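Local coordinates for protein BtGH115A (Bacteroides thetaiotaomicron, PDB 5BY3) that removes alpha-linked 4-O-methyl-glucuronic acid from decorated arabinogalactans as a glycoside hydrolase of family GH115, at residues N91-F96 / S159-G164. Sequence-based numbering, arbitrary orientation. Where two conformers were deposited one is given.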
ATOM      1  N   ASN A  91     -11.037  -6.905 -28.997  1.00 89.11           N
ATOM      2  CA  ASN A  91     -11.962  -6.410 -27.945  0.50 85.38           C
ATOM      3  C   ASN A  91     -11.576  -6.876 -26.520  1.00 83.21           C
ATOM      4  O   ASN A  91     -12.196  -7.785 -25.953  1.00 86.19           O
ATOM      5  CB  ASN A  91     -13.442  -6.727 -28.293  0.50 78.20           C
ATOM      6  CG  ASN A  91     -14.195  -5.528 -28.871  0.50 68.43           C
ATOM      7  OD1 ASN A  91     -13.811  -4.959 -29.891  0.50 64.00           O
ATOM      8  ND2 ASN A  91     -15.287  -5.160 -28.225  0.50 64.10           N
ATOM      9  N   LYS A  92     -10.529  -6.256 -25.968  1.00 80.74           N
ATOM     10  CA  LYS A  92      -9.899  -6.677 -24.692  1.00 79.93           C
ATOM     11  C   LYS A  92      -9.190  -5.509 -23.973  1.00 76.41           C
ATOM     12  O   LYS A  92      -8.754  -4.550 -24.616  1.00 73.50           O
ATOM     13  CB  LYS A  92      -8.912  -7.823 -24.943  1.00 71.76           C
ATOM     14  CG  LYS A  92      -9.017  -8.940 -23.937  1.00 70.37           C
ATOM     15  CD  LYS A  92      -7.826  -9.868 -24.024  1.00 71.61           C
ATOM     16  CE  LYS A  92      -7.795 -10.791 -22.813  1.00 82.93           C
ATOM     17  NZ  LYS A  92      -6.616 -11.701 -22.804  1.00 92.15           N
ATOM     18  N   LYS A  93      -9.074  -5.587 -22.650  1.00 71.74           N
ATOM     19  CA  LYS A  93      -8.676  -4.408 -21.865  1.00 73.46           C
ATOM     20  C   LYS A  93      -7.173  -4.343 -21.496  1.00 65.47           C
ATOM     21  O   LYS A  93      -6.635  -5.267 -20.895  1.00 59.46           O
ATOM     22  CB  LYS A  93      -9.581  -4.246 -20.624  1.00 84.74           C
ATOM     23  CG  LYS A  93      -9.648  -5.451 -19.662  1.00 91.50           C
ATOM     24  CD  LYS A  93      -9.721  -4.991 -18.199  1.00 87.69           C
ATOM     25  CE  LYS A  93      -9.845  -6.147 -17.217  1.00 88.14           C
ATOM     26  NZ  LYS A  93      -9.240  -5.837 -15.889  1.00 83.77           N
ATOM     27  N   GLN A  94      -6.514  -3.253 -21.900  1.00 61.98           N
ATOM     28  CA  GLN A  94      -5.140  -2.873 -21.472  1.00 51.86           C
ATOM     29  C   GLN A  94      -4.103  -4.002 -21.683  1.00 53.26           C
ATOM     30  O   GLN A  94      -3.268  -4.288 -20.800  1.00 51.56           O
ATOM     31  CB  GLN A  94      -5.145  -2.393 -20.004  1.00 49.97           C
ATOM     32  CG  GLN A  94      -6.044  -1.216 -19.676  1.00 47.68           C
ATOM     33  CD  GLN A  94      -6.141  -0.971 -18.173  1.00 53.03           C
ATOM     34  OE1 GLN A  94      -5.128  -0.931 -17.477  1.00 48.78           O
ATOM     35  NE2 GLN A  94      -7.372  -0.829 -17.661  1.00 48.35           N
ATOM     36  N   ALA A  95      -4.195  -4.662 -22.834  1.00 49.94           N
ATOM     37  CA  ALA A  95      -3.507  -5.929 -23.061  1.00 50.14           C
ATOM     38  C   ALA A  95      -2.486  -5.841 -24.175  1.00 46.57           C
ATOM     39  O   ALA A  95      -2.577  -4.953 -25.014  1.00 51.94           O
ATOM     40  CB  ALA A  95      -4.504  -7.056 -23.321  1.00 46.42           C
ATOM     41  N   PHE A  96      -1.499  -6.739 -24.145  1.00 40.68           N
ATOM     42  CA  PHE A  96      -0.479  -6.805 -25.169  1.00 39.44           C
ATOM     43  C   PHE A  96      -0.016  -8.220 -25.421  1.00 40.97           C
ATOM     44  O   PHE A  96      -0.078  -9.087 -24.514  1.00 44.47           O
ATOM     45  CB  PHE A  96       0.711  -5.890 -24.859  1.00 38.52           C
ATOM     46  CG  PHE A  96       1.489  -6.285 -23.617  1.00 36.57           C
ATOM     47  CD1 PHE A  96       2.486  -7.237 -23.678  1.00 34.67           C
ATOM     48  CD2 PHE A  96       1.258  -5.643 -22.404  1.00 40.75           C
ATOM     49  CE1 PHE A  96       3.206  -7.590 -22.545  1.00 41.28           C
ATOM     50  CE2 PHE A  96       1.989  -5.972 -21.252  1.00 40.46           C
ATOM     51  CZ  PHE A  96       2.951  -6.955 -21.325  1.00 43.03           C
ATOM     52  N   SER A 159      -5.228  -7.974 -13.969  1.00 49.32           N
ATOM     53  CA  SER A 159      -6.202  -8.500 -13.021  1.00 43.73           C
ATOM     54  C   SER A 159      -7.138  -7.380 -12.507  1.00 46.39           C
ATOM     55  O   SER A 159      -8.338  -7.588 -12.362  1.00 46.38           O
ATOM     56  CB  SER A 159      -5.486  -9.126 -11.841  1.00 46.65           C
ATOM     57  OG  SER A 159      -4.907 -10.381 -12.162  1.00 55.17           O
ATOM     58  N   VAL A 160      -6.593  -6.189 -12.248  1.00 47.42           N
ATOM     59  CA  VAL A 160      -7.395  -5.052 -11.755  1.00 45.89           C
ATOM     60  C   VAL A 160      -7.411  -3.944 -12.804  1.00 48.09           C
ATOM     61  O   VAL A 160      -6.358  -3.635 -13.418  1.00 52.42           O
ATOM     62  CB  VAL A 160      -6.928  -4.606 -10.345  1.00 44.77           C
ATOM     63  CG1 VAL A 160      -7.661  -3.352  -9.835  1.00 40.01           C
ATOM     64  CG2 VAL A 160      -7.100  -5.765  -9.352  1.00 41.39           C
ATOM     65  N   GLU A 161      -8.605  -3.382 -13.042  1.00 46.19           N
ATOM     66  CA  GLU A 161      -8.815  -2.456 -14.181  1.00 45.43           C
ATOM     67  C   GLU A 161      -8.206  -1.051 -13.967  1.00 41.09           C
ATOM     68  O   GLU A 161      -7.579  -0.490 -14.891  1.00 34.75           O
ATOM     69  CB  GLU A 161     -10.297  -2.367 -14.618  1.00 46.11           C
ATOM     70  CG  GLU A 161     -10.420  -1.982 -16.095  1.00 51.94           C
ATOM     71  CD  GLU A 161     -11.814  -1.613 -16.602  1.00 54.92           C
ATOM     72  OE1 GLU A 161     -12.805  -1.698 -15.851  1.00 56.03           O
ATOM     73  OE2 GLU A 161     -11.913  -1.232 -17.795  1.00 61.16           O
ATOM     74  N   TYR A 162      -8.377  -0.516 -12.761  1.00 36.67           N
ATOM     75  CA  TYR A 162      -7.737   0.739 -12.396  1.00 41.36           C
ATOM     76  C   TYR A 162      -6.838   0.555 -11.170  1.00 45.72           C
ATOM     77  O   TYR A 162      -7.278   0.053 -10.119  1.00 43.46           O
ATOM     78  CB  TYR A 162      -8.776   1.829 -12.139  1.00 43.33           C
ATOM     79  CG  TYR A 162      -9.466   2.236 -13.402  1.00 48.30           C
ATOM     80  CD1 TYR A 162      -8.906   3.207 -14.233  1.00 50.37           C
ATOM     81  CD2 TYR A 162     -10.656   1.617 -13.807  1.00 50.29           C
ATOM     82  CE1 TYR A 162      -9.534   3.592 -15.412  1.00 50.69           C
ATOM     83  CE2 TYR A 162     -11.286   1.984 -14.986  1.00 51.72           C
ATOM     84  CZ  TYR A 162     -10.719   2.979 -15.772  1.00 50.94           C
ATOM     85  OH  TYR A 162     -11.323   3.357 -16.927  1.00 51.64           O
ATOM     86  N   ARG A 163      -5.569   0.953 -11.306  1.00 44.29           N
ATOM     87  CA  ARG A 163      -4.647   0.771 -10.196  1.00 42.86           C
ATOM     88  C   ARG A 163      -3.739   1.951 -10.092  1.00 40.54           C
ATOM     89  O   ARG A 163      -3.246   2.503 -11.070  1.00 42.65           O
ATOM     90  CB  ARG A 163      -3.913  -0.572 -10.283  1.00 41.85           C
ATOM     91  CG  ARG A 163      -3.370  -0.837 -11.647  1.00 41.92           C
ATOM     92  CD  ARG A 163      -3.560  -2.222 -12.269  1.00 36.83           C
ATOM     93  NE  ARG A 163      -2.881  -1.986 -13.550  1.00 36.83           N
ATOM     94  CZ  ARG A 163      -3.478  -1.568 -14.673  1.00 41.78           C
ATOM     95  NH1 ARG A 163      -4.819  -1.475 -14.757  1.00 42.99           N
ATOM     96  NH2 ARG A 163      -2.734  -1.302 -15.740  1.00 39.30           N
ATOM     97  N   GLY A 164      -3.540   2.382  -8.879  1.00 38.97           N
ATOM     98  CA  GLY A 164      -2.866   3.641  -8.766  1.00 39.79           C
ATOM     99  C   GLY A 164      -2.493   3.933  -7.365  1.00 39.73           C
ATOM    100  O   GLY A 164      -2.738   3.123  -6.456  1.00 35.17           O
TER
HETATM  101  O   HOH W   1     -10.698  -6.151 -13.479  1.00 40.07           O
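The carboxamide of Gln94 meets the edge of the Arg163 guanidinium almost in one plane, the two flat groups turned only 26° apart. Arg163 approaches end-on and closes both terminal nitrogens on a single oxygen: NH1 lies 2.8 Å and NH2 3.0 Å from Gln94 OE1, the latter nearly on the line of the amide C=O. The other branch of the amide gives a straight bond (175° at the hydrogen), Gln94 NE2 to the backbone Glu161 O at 2.8 Å, on a lone pair of that carbonyl. Gln94 CG stands anti to its own carbonyl carbon (chi1 -58°), and the extended side chain carries its amide across to the 159-164 segment. Residues 91-96 form the loop that leads into strand 96-100 of the N-terminal mixed sheet, whereas 159-164 run into strand 162-166 of the eight-stranded parallel sheet of the TIM-barrel-type GH115 domain. An alanine in place of Gln94 would probably leave Glu161 O without this donor and both NH1 and NH2 of Arg163 without their shared acceptor. Arg163 NH1 also bonds to Val160 O, which lies well out of the guanidinium plane. Asn209, just before strand 210-212, also donates to Glu161 O. Beside the amide, Lys93 and Glu161 cross at a slant through their aliphatic parts, Lys93 CD resting 3.7 Å from Glu161 CG. Their charged ends go separate ways: the carboxylate forms a salt bridge with Lys428, while Lys93 NZ bonds to Pro158 O and, through a water 2.8 Å from NZ, reaches Ser159 O.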